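Local coordinates for heat shock protein STI1 (Saccharomyces cerevisiae, PDB 3UPV), which acts as a co-chaperone that binds both Hsp70 and Hsp90, the domain here being its TPR2B module in complex with an Hsp70 C-terminal peptide, at residues N43-L48 with A59-A64. Numbering follows the deposited sequence.
Sequences NRAAAL and ADCNKA
Arg44 and Asp60 join the two antiparallel helices of a tetratricopeptide repeat, TPR 8, through a side-on salt bridge. The axes of the short helical segments 43-48 and 59-64 approach to 8.5 Å and run antiparallel at 164°, and the CA atoms come nearest at Ala45 and Asp60, 5.5 Å apart. The side chain of Asp60 leaves its helix toward residues 43-48, and Arg44 reaches it from the flank: CG lies anti to the backbone N (chi1 -170°), and a bend at chi3 swings the guanidinium edge onto the carboxylate. NE gives its hydrogen to OD1 of Asp60 at 2.7 Å, while NH2 meets OD2 at 2.8 Å in a practically straight bond. Because the two planes are only 17° apart, this double grip fixes the rotation of both groups. NH1 is held by Thr28 OG1, which ties the bridge to helix 20-33 of the preceding repeat. A methionine at Arg44 would probably leave the buried carboxylate of Asp60 without its counter-charge and free to turn, and would break the link to Thr28. Beside the charges the helices meet on small groups, as the methyl of Ala45 rests against Asp60 CB at 3.8 Å and against SG of Cys61 at 3.7 Å, a residue whose side chain also touches Arg77 of helix 72-84. One turn on from Arg44, Leu48 places CD1 3.4 Å from the same OD1 of Asp60.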
loop_
_atom_site.group_PDB
_atom_site.type_symbol
_atom_site.label_atom_id
_atom_site.label_comp_id
_atom_site.label_asym_id
_atom_site.label_seq_id
_atom_site.Cartn_x
_atom_site.Cartn_y
_atom_site.Cartn_z
ATOM N N ASN A 43 -2.245 -4.809 -1.547
ATOM C CA ASN A 43 -3.301 -4.645 -2.529
ATOM C C ASN A 43 -4.642 -4.451 -1.818
ATOM O O ASN A 43 -5.404 -3.522 -2.151
ATOM C CB ASN A 43 -3.383 -5.842 -3.489
ATOM C CG ASN A 43 -2.232 -5.898 -4.519
ATOM O OD1 ASN A 43 -1.477 -4.937 -4.772
ATOM N ND2 ASN A 43 -2.138 -7.060 -5.154
ATOM N N ARG A 44 -4.929 -5.259 -0.778
ATOM C CA ARG A 44 -6.173 -5.008 -0.088
ATOM C C ARG A 44 -6.165 -3.612 0.534
ATOM O O ARG A 44 -7.207 -2.911 0.467
ATOM C CB ARG A 44 -6.349 -6.057 1.021
ATOM C CG ARG A 44 -7.733 -5.992 1.608
ATOM C CD ARG A 44 -8.133 -7.183 2.529
ATOM N NE ARG A 44 -7.284 -7.296 3.687
ATOM C CZ ARG A 44 -7.321 -8.316 4.526
ATOM N NH1 ARG A 44 -8.158 -9.369 4.309
ATOM N NH2 ARG A 44 -6.488 -8.307 5.548
ATOM N N ALA A 45 -5.013 -3.177 1.114
ATOM C CA ALA A 45 -4.924 -1.795 1.620
ATOM C C ALA A 45 -5.319 -0.773 0.554
ATOM O O ALA A 45 -5.939 0.276 0.840
ATOM C CB ALA A 45 -3.534 -1.478 2.123
ATOM N N ALA A 46 -4.884 -1.004 -0.656
ATOM C CA ALA A 46 -5.153 -0.003 -1.723
ATOM C C ALA A 46 -6.646 0.148 -1.893
ATOM O O ALA A 46 -7.172 1.276 -2.102
ATOM C CB ALA A 46 -4.479 -0.434 -3.047
ATOM N N ALA A 47 -7.336 -0.985 -1.864
ATOM C CA ALA A 47 -8.778 -0.941 -2.049
ATOM C C ALA A 47 -9.537 -0.373 -0.832
ATOM O O ALA A 47 -10.520 0.397 -0.958
ATOM C CB ALA A 47 -9.305 -2.343 -2.469
ATOM N N LEU A 48 -9.130 -0.789 0.362
ATOM C CA LEU A 48 -9.709 -0.251 1.586
ATOM C C LEU A 48 -9.481 1.296 1.636
ATOM O O LEU A 48 -10.321 2.027 2.074
ATOM C CB LEU A 48 -9.052 -0.889 2.786
ATOM C CG LEU A 48 -9.407 -2.363 3.043
ATOM C CD1 LEU A 48 -8.352 -2.968 3.966
ATOM C CD2 LEU A 48 -10.771 -2.471 3.741
ATOM N N ALA A 59 -3.338 -1.116 8.869
ATOM C CA ALA A 59 -3.040 -2.427 9.417
ATOM C C ALA A 59 -2.527 -3.358 8.319
ATOM O O ALA A 59 -1.568 -4.059 8.546
ATOM C CB ALA A 59 -4.201 -2.996 10.089
ATOM N N ASP A 60 -3.120 -3.281 7.117
ATOM C CA ASP A 60 -2.643 -4.165 6.028
ATOM C C ASP A 60 -1.277 -3.747 5.502
ATOM O O ASP A 60 -0.441 -4.576 5.129
ATOM C CB ASP A 60 -3.663 -4.167 4.864
ATOM C CG ASP A 60 -4.780 -5.218 5.057
ATOM O OD1 ASP A 60 -5.759 -5.128 4.267
ATOM O OD2 ASP A 60 -4.667 -6.162 5.886
ATOM N N CYS A 61 -1.047 -2.437 5.391
ATOM C CA CYS A 61 0.251 -1.988 4.999
ATOM C C CYS A 61 1.307 -2.445 6.026
ATOM O O CYS A 61 2.411 -2.892 5.602
ATOM C CB CYS A 61 0.302 -0.466 4.942
ATOM S SG CYS A 61 -0.618 0.244 3.556
ATOM N N ASN A 62 1.006 -2.331 7.326
ATOM C CA ASN A 62 1.914 -2.851 8.374
ATOM C C ASN A 62 2.212 -4.355 8.217
ATOM O O ASN A 62 3.363 -4.824 8.332
ATOM C CB ASN A 62 1.387 -2.474 9.763
ATOM C CG ASN A 62 1.667 -1.049 10.071
ATOM O OD1 ASN A 62 0.841 -0.342 10.659
ATOM N ND2 ASN A 62 2.838 -0.585 9.622
ATOM N N LYS A 63 1.192 -5.113 7.887
ATOM C CA LYS A 63 1.365 -6.557 7.655
ATOM C C LYS A 63 2.229 -6.811 6.380
ATOM O O LYS A 63 3.065 -7.708 6.382
ATOM C CB LYS A 63 -0.016 -7.231 7.585
ATOM C CG LYS A 63 -0.055 -8.768 7.809
ATOM C CD LYS A 63 0.121 -9.167 9.298
ATOM C CE LYS A 63 -1.191 -9.130 10.112
ATOM N NZ LYS A 63 -1.152 -9.790 11.513
ATOM N N ALA A 64 1.999 -6.052 5.306
ATOM C CA ALA A 64 2.812 -6.161 4.108
ATOM C C ALA A 64 4.278 -5.904 4.418
ATOM O O ALA A 64 5.158 -6.603 3.901
ATOM C CB ALA A 64 2.344 -5.159 3.026
#